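Local atomic coordinates of dihydrodipicolinate synthase (Agrobacterium tumefaciens, PDB entry 3B4U), a protein that probably catalyses the condensation of pyruvate with aspartate semialdehyde on the way to lysine. Residues F5-A10 / E220-A225; G193-L198 / P232-L237; S211-F216 / D236-L241. One frame throughout, in Å; residues are numbered along the deposited sequence.

Interaction 1: residues F5-A10 / E220-A225; sequences FGLSAA and EVRAMA
The guanidinium of Arg222 takes no part in the contact with Leu7, which meets only the start of that side chain and its backbone; its NH1 goes instead to the carboxylate of Asp39, in a salt bridge, and to the carbonyl of Gly37. This is the sheet-to-helix layer of a TIM barrel. Strand 6-10, the first of the barrel, packs against helix 218-225, which follows the eighth strand, with short-segment axes 7.9 Å apart and their directions 141° from each other.

Leu7 does almost all the work. With CG anti to the backbone N (chi1 178°), its two methyls are spread over the helix. CD1 meets Val221 CG1 at 3.7 Å, the two side chains crossing at about a right angle, and lies 4.1 Å from Ala225 CB one turn further on. No hydrogen bond joins the two segments, but Asp39 links them indirectly, because its carboxylate also accepts from the backbone N of Leu7. The other methyl, CD2, lies against the backbone of the helix, 3.7 Å from Arg222 N and 3.8 Å from Arg222 CB.

Interaction 2: residues G193-L198 / P232-L237; sequences GDERDL and PRIVDL
Glu195 and Arg196, on segment 193-198, touch Ile234 and Val235 of helix 232-240 without any hydrogen bond between the two segments. Followed from its start, the first segment leaves the strand before it at Gly193, whose backbone bonds to Asp170. Asp194 comes next, its carbonyl O receiving Asp197 N at 3.0 Å.

Glu195 then makes the first contact with helix 232-240 through its aliphatic part. CG lies 3.7 Å from Ile234 CG2, and the two side chains cross at about a right angle. A bend at chi2 (80°) carries the carboxylate away from Ile234.

At Arg196 the backbone itself is touched, since CA lies 3.7 Å from Val235 CG2, while CB is 4.1 Å from Val235 CG1. Its CG sits between the backbone N and the carbonyl carbon (chi1 70°), and from there the extended chain runs back to Asp194. NE donates to Asp194 OD2 at 2.7 Å and 165°; OD2 lies in the guanidinium plane, while NE meets it on the syn side but tilted out of the carboxylate plane. NH2 adds a weak bond to the same oxygen.

Further along, Leu198 packs on Met224 and Ala225 of helix 218-225. Met224 also touches Ile234, which in turn reaches Phe289 of helix 275-289, so the contact sits beside helix 218-225 where the barrel meets the C-terminal helices.

Interaction 3: residues S211-F216 / D236-L241; sequences SGVANF and DLVVEL
The turn that leaves the eighth barrel strand, 208-211, presents Val213 and Phe216 to the side of helix 232-240, one of the helices that follow the barrel in this family. An ST motif starts it: Ser211 OG accepts the backbone N of Ala214 at 3.0 Å. A short 3-10 segment, 213-215, then leads on toward helix 218-225.

Two apolar pairs join the turn to the helix. Val213 CG2 lies 4.1 Å from Val238 CG2, with the side chains set at a slant to each other. In the second pair, Phe216 and Leu237 reach out from opposite directions. Leu237 CD2 arrives at the rim of the ring, near its plane, 3.8 Å from Phe216 CE1 and close to CZ as well, so it makes no use of either face. The ring is folded back over its own turn, because CG lies between the backbone N and the carbonyl carbon (chi1 63°). As a result Val213 O stands 3.6 Å above the ring plane, over its centre, while the same oxygen accepts the backbone N of Phe216. Leu253 and Thr257 of helix 246-258 and Phe285 of helix 275-289 also pack on the ring.

The turn is held by its own polar bonds. Gly212 O accepts from the backbone N of Asn215. Asn215 ND2 donates to Gly212 O as well, at 2.9 Å and 159°. The same amide extends outward: ND2 also donates to Ala10 O, and OD1 receives Thr12 N and His29 NE2.

Polar and apolar roles are thus divided. Hydrogen bonds fix the shape of the turn and tie it to the first strand, whereas its grip on helix 232-240 rests on methyl and ring-edge contacts, which imply dispersion and burial rather than directional bonding.

The three contacts lie near the closing seam of the barrel, where strands 6-10 and 208-211 are neighbours. Centres of interactions 2 and 3 are about 8 Å apart, and each is about 12 Å from that of interaction 1. Along the chain, 5-10 comes first, then 193-198, 211-216, 220-225 and finally helix 232-240, whose successive turns serve interactions 2 and 3. Glu195 and Ile234 of interaction 2 both reach Val213 of interaction 3, which also touches Val221 of interaction 1; Glu220 packs on Arg233. The chain's opening strand, helix 195-203, the turn after strand 208-211, helix 218-225 and helix 232-240 are thereby packed into one continuous region.

Interaction 1: residues F5-A10 / E220-A225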
# COMPACT_ATOMS: atom_id res chain seq x y z
N PHE B 5 18.43 -20.17 -7.25
CA PHE B 5 17.05 -19.78 -7.47
C PHE B 5 16.62 -19.97 -8.92
O PHE B 5 15.56 -20.56 -9.19
CB PHE B 5 16.86 -18.33 -7.01
CG PHE B 5 15.45 -17.83 -7.17
CD1 PHE B 5 14.51 -18.01 -6.18
CD2 PHE B 5 15.04 -17.22 -8.35
CE1 PHE B 5 13.21 -17.59 -6.34
CE2 PHE B 5 13.75 -16.75 -8.52
CZ PHE B 5 12.83 -16.96 -7.50
N GLY B 6 17.41 -19.47 -9.86
CA GLY B 6 17.13 -19.65 -11.27
C GLY B 6 16.18 -18.60 -11.82
O GLY B 6 16.22 -17.43 -11.45
N LEU B 7 15.33 -19.04 -12.74
CA LEU B 7 14.37 -18.16 -13.39
C LEU B 7 12.97 -18.43 -12.84
O LEU B 7 12.47 -19.55 -12.89
CB LEU B 7 14.36 -18.40 -14.92
CG LEU B 7 13.34 -17.57 -15.67
CD1 LEU B 7 13.54 -16.06 -15.43
CD2 LEU B 7 13.35 -17.90 -17.16
N SER B 8 12.33 -17.37 -12.36
CA SER B 8 10.94 -17.44 -11.99
C SER B 8 10.15 -16.47 -12.87
O SER B 8 10.57 -15.35 -13.05
CB SER B 8 10.79 -17.07 -10.51
OG SER B 8 9.49 -17.37 -10.03
N ALA B 9 8.99 -16.89 -13.41
CA ALA B 9 8.12 -15.94 -14.08
C ALA B 9 7.46 -15.06 -13.06
O ALA B 9 6.92 -15.56 -12.06
CB ALA B 9 7.06 -16.66 -14.88
N ALA B 10 7.46 -13.75 -13.28
CA ALA B 10 6.66 -12.82 -12.49
C ALA B 10 5.26 -12.93 -13.10
O ALA B 10 4.87 -12.17 -13.97
CB ALA B 10 7.22 -11.38 -12.60
N GLU B 220 14.51 -17.00 -23.79
CA GLU B 220 15.46 -15.91 -23.95
C GLU B 220 15.90 -15.34 -22.60
O GLU B 220 17.07 -15.06 -22.36
CB GLU B 220 14.86 -14.79 -24.82
CG GLU B 220 14.66 -15.17 -26.29
CD GLU B 220 13.43 -16.00 -26.60
OE1 GLU B 220 12.62 -16.32 -25.69
OE2 GLU B 220 13.29 -16.34 -27.79
N VAL B 221 14.95 -15.18 -21.69
CA VAL B 221 15.29 -14.71 -20.35
C VAL B 221 16.10 -15.77 -19.60
O VAL B 221 17.00 -15.43 -18.85
CB VAL B 221 14.06 -14.22 -19.55
CG1 VAL B 221 14.49 -13.76 -18.18
CG2 VAL B 221 13.35 -13.08 -20.30
N ARG B 222 15.77 -17.06 -19.77
CA ARG B 222 16.55 -18.10 -19.10
C ARG B 222 18.04 -18.03 -19.45
O ARG B 222 18.89 -18.20 -18.59
CB ARG B 222 15.96 -19.48 -19.41
CG ARG B 222 16.64 -20.56 -18.60
CD ARG B 222 16.16 -21.97 -18.94
NE ARG B 222 16.97 -22.95 -18.20
CZ ARG B 222 16.84 -23.27 -16.93
NH1 ARG B 222 15.83 -22.81 -16.17
NH2 ARG B 222 17.75 -24.06 -16.39
N ALA B 223 18.33 -17.75 -20.71
CA ALA B 223 19.74 -17.69 -21.14
C ALA B 223 20.47 -16.60 -20.37
O ALA B 223 21.66 -16.72 -20.10
CB ALA B 223 19.81 -17.47 -22.62
N MET B 224 19.77 -15.53 -20.02
CA MET B 224 20.34 -14.43 -19.25
C MET B 224 20.40 -14.77 -17.75
O MET B 224 21.45 -14.66 -17.12
CB MET B 224 19.49 -13.17 -19.44
CG MET B 224 19.33 -12.71 -20.88
SD MET B 224 17.93 -11.44 -21.15
CE MET B 224 18.84 -9.96 -20.57
N ALA B 225 19.28 -15.19 -17.19
CA ALA B 225 19.09 -15.34 -15.74
C ALA B 225 19.81 -16.55 -15.20
O ALA B 225 20.23 -16.54 -14.05
CB ALA B 225 17.58 -15.45 -15.42

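Interaction 2: residues G193-L198 / P232-L237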
# COMPACT_ATOMS: atom_id res chain seq x y z
N GLY B 193 16.26 -7.41 -11.34
CA GLY B 193 15.11 -6.98 -12.13
C GLY B 193 15.46 -6.25 -13.42
O GLY B 193 14.77 -6.42 -14.42
N ASP B 194 16.53 -5.49 -13.46
CA ASP B 194 16.86 -4.67 -14.63
C ASP B 194 17.57 -5.52 -15.65
O ASP B 194 18.69 -5.97 -15.45
CB ASP B 194 17.75 -3.51 -14.17
CG ASP B 194 17.97 -2.42 -15.21
OD1 ASP B 194 17.29 -2.44 -16.26
OD2 ASP B 194 18.84 -1.55 -14.95
N GLU B 195 16.90 -5.76 -16.78
CA GLU B 195 17.39 -6.71 -17.79
C GLU B 195 18.77 -6.36 -18.30
O GLU B 195 19.55 -7.26 -18.54
CB GLU B 195 16.42 -6.79 -18.97
CG GLU B 195 15.22 -7.61 -18.68
CD GLU B 195 14.20 -6.91 -17.90
OE1 GLU B 195 14.25 -5.64 -17.68
OE2 GLU B 195 13.26 -7.67 -17.50
N ARG B 196 19.09 -5.08 -18.44
CA ARG B 196 20.41 -4.71 -18.91
C ARG B 196 21.55 -5.22 -18.05
O ARG B 196 22.66 -5.44 -18.55
CB ARG B 196 20.53 -3.21 -19.13
CG ARG B 196 20.52 -2.46 -17.90
CD ARG B 196 20.69 -0.94 -18.12
NE ARG B 196 20.29 -0.29 -16.88
CZ ARG B 196 20.43 0.98 -16.54
NH1 ARG B 196 21.03 1.84 -17.33
NH2 ARG B 196 19.98 1.38 -15.35
N ASP B 197 21.29 -5.41 -16.75
CA ASP B 197 22.35 -5.92 -15.85
C ASP B 197 22.15 -7.32 -15.35
O ASP B 197 22.94 -7.79 -14.56
CB ASP B 197 22.55 -4.97 -14.70
CG ASP B 197 23.25 -3.67 -15.15
OD1 ASP B 197 24.10 -3.68 -16.07
OD2 ASP B 197 22.99 -2.68 -14.55
N LEU B 198 21.15 -8.03 -15.87
CA LEU B 198 20.85 -9.38 -15.42
C LEU B 198 21.96 -10.36 -15.72
O LEU B 198 22.50 -11.00 -14.83
CB LEU B 198 19.52 -9.83 -16.02
CG LEU B 198 19.13 -11.30 -15.74
CD1 LEU B 198 19.09 -11.59 -14.26
CD2 LEU B 198 17.78 -11.54 -16.43
N PRO B 232 20.98 -8.50 -26.13
CA PRO B 232 20.65 -7.12 -26.44
C PRO B 232 19.22 -6.89 -26.93
O PRO B 232 18.67 -5.82 -26.71
CB PRO B 232 21.68 -6.75 -27.51
CG PRO B 232 22.88 -7.57 -27.11
CD PRO B 232 22.26 -8.90 -26.74
N ARG B 233 18.60 -7.88 -27.55
CA ARG B 233 17.23 -7.71 -28.02
C ARG B 233 16.26 -7.48 -26.86
O ARG B 233 15.32 -6.73 -26.96
CB ARG B 233 16.76 -8.96 -28.77
CG ARG B 233 17.56 -9.35 -30.00
CD ARG B 233 17.09 -10.67 -30.54
NE ARG B 233 17.31 -11.73 -29.54
CZ ARG B 233 16.81 -12.96 -29.63
NH1 ARG B 233 16.15 -13.35 -30.71
NH2 ARG B 233 17.01 -13.80 -28.64
N ILE B 234 16.48 -8.17 -25.74
CA ILE B 234 15.63 -8.04 -24.57
C ILE B 234 15.80 -6.65 -23.96
O ILE B 234 14.85 -5.99 -23.58
CB ILE B 234 15.99 -9.14 -23.54
CG1 ILE B 234 15.64 -10.53 -24.10
CG2 ILE B 234 15.29 -8.90 -22.18
CD1 ILE B 234 14.16 -10.88 -24.10
N VAL B 235 17.05 -6.18 -23.87
CA VAL B 235 17.33 -4.83 -23.37
C VAL B 235 16.60 -3.80 -24.22
O VAL B 235 15.91 -2.90 -23.72
CB VAL B 235 18.84 -4.57 -23.33
CG1 VAL B 235 19.13 -3.10 -22.94
CG2 VAL B 235 19.51 -5.55 -22.38
N ASP B 236 16.71 -3.94 -25.53
CA ASP B 236 16.04 -3.03 -26.45
C ASP B 236 14.52 -3.08 -26.31
O ASP B 236 13.87 -2.06 -26.32
CB ASP B 236 16.40 -3.35 -27.91
CG ASP B 236 17.81 -2.93 -28.30
OD1 ASP B 236 18.53 -2.25 -27.54
OD2 ASP B 236 18.16 -3.28 -29.45
N LEU B 237 13.96 -4.28 -26.18
CA LEU B 237 12.52 -4.39 -26.02
C LEU B 237 12.05 -3.62 -24.81
O LEU B 237 11.07 -2.90 -24.87
CB LEU B 237 12.10 -5.85 -25.92
CG LEU B 237 10.60 -6.07 -25.73
CD1 LEU B 237 9.85 -5.56 -26.98
CD2 LEU B 237 10.31 -7.51 -25.46

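Interaction 3: residues S211-F216 / D236-L241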
# COMPACT_ATOMS: atom_id res chain seq x y z
N SER B 211 11.00 -12.52 -13.34
CA SER B 211 10.99 -11.73 -14.57
C SER B 211 9.63 -11.57 -15.20
O SER B 211 8.95 -12.57 -15.47
CB SER B 211 11.92 -12.42 -15.57
OG SER B 211 11.73 -11.90 -16.90
N GLY B 212 9.25 -10.35 -15.53
CA GLY B 212 8.03 -10.09 -16.27
C GLY B 212 8.12 -10.50 -17.74
O GLY B 212 7.18 -11.07 -18.29
N VAL B 213 9.25 -10.23 -18.38
CA VAL B 213 9.44 -10.60 -19.76
C VAL B 213 9.40 -12.11 -19.94
O VAL B 213 9.01 -12.58 -21.00
CB VAL B 213 10.75 -9.95 -20.33
CG1 VAL B 213 11.11 -10.51 -21.68
CG2 VAL B 213 10.60 -8.42 -20.35
N ALA B 214 9.77 -12.87 -18.91
CA ALA B 214 9.72 -14.31 -18.97
C ALA B 214 8.30 -14.87 -19.10
O ALA B 214 8.16 -16.05 -19.38
CB ALA B 214 10.40 -14.94 -17.73
N ASN B 215 7.27 -14.04 -18.97
CA ASN B 215 5.91 -14.49 -19.30
C ASN B 215 5.73 -14.75 -20.79
O ASN B 215 4.81 -15.48 -21.16
CB ASN B 215 4.87 -13.45 -18.90
CG ASN B 215 4.61 -13.41 -17.41
OD1 ASN B 215 3.87 -14.27 -16.89
ND2 ASN B 215 5.15 -12.43 -16.74
N PHE B 216 6.59 -14.19 -21.65
CA PHE B 216 6.40 -14.31 -23.09
C PHE B 216 7.67 -14.55 -23.88
O PHE B 216 7.54 -14.82 -25.07
CB PHE B 216 5.57 -13.14 -23.66
CG PHE B 216 6.23 -11.82 -23.48
CD1 PHE B 216 7.13 -11.34 -24.43
CD2 PHE B 216 5.97 -11.02 -22.39
CE1 PHE B 216 7.77 -10.14 -24.27
CE2 PHE B 216 6.62 -9.82 -22.23
CZ PHE B 216 7.52 -9.38 -23.18
N ASP B 236 16.71 -3.94 -25.53
CA ASP B 236 16.04 -3.03 -26.45
C ASP B 236 14.52 -3.08 -26.31
O ASP B 236 13.87 -2.06 -26.32
CB ASP B 236 16.40 -3.35 -27.91
CG ASP B 236 17.81 -2.93 -28.30
OD1 ASP B 236 18.53 -2.25 -27.54
OD2 ASP B 236 18.16 -3.28 -29.45
N LEU B 237 13.96 -4.28 -26.18
CA LEU B 237 12.52 -4.39 -26.02
C LEU B 237 12.05 -3.62 -24.81
O LEU B 237 11.07 -2.90 -24.87
CB LEU B 237 12.10 -5.85 -25.92
CG LEU B 237 10.60 -6.07 -25.73
CD1 LEU B 237 9.85 -5.56 -26.98
CD2 LEU B 237 10.31 -7.51 -25.46
N VAL B 238 12.75 -3.80 -23.69
CA VAL B 238 12.33 -3.13 -22.46
C VAL B 238 12.38 -1.61 -22.63
O VAL B 238 11.48 -0.90 -22.18
CB VAL B 238 13.16 -3.63 -21.28
CG1 VAL B 238 12.92 -2.77 -20.02
CG2 VAL B 238 12.85 -5.12 -21.04
N VAL B 239 13.37 -1.08 -23.34
CA VAL B 239 13.39 0.36 -23.60
C VAL B 239 12.25 0.78 -24.48
O VAL B 239 11.59 1.78 -24.24
CB VAL B 239 14.73 0.84 -24.26
CG1 VAL B 239 14.65 2.32 -24.61
CG2 VAL B 239 15.84 0.58 -23.32
N GLU B 240 12.02 0.06 -25.57
CA GLU B 240 10.94 0.41 -26.51
C GLU B 240 9.59 0.43 -25.80
O GLU B 240 8.71 1.22 -26.14
CB GLU B 240 10.91 -0.58 -27.67
CG GLU B 240 12.11 -0.53 -28.55
CD GLU B 240 12.17 0.66 -29.49
OE1 GLU B 240 11.11 1.24 -29.80
OE2 GLU B 240 13.29 0.99 -29.95
N LEU B 241 9.43 -0.40 -24.79
CA LEU B 241 8.18 -0.47 -24.08
C LEU B 241 8.04 0.62 -23.01
O LEU B 241 6.96 0.75 -22.42
CB LEU B 241 7.95 -1.85 -23.44
CG LEU B 241 7.88 -3.03 -24.43
CD1 LEU B 241 7.79 -4.36 -23.67
CD2 LEU B 241 6.73 -2.86 -25.44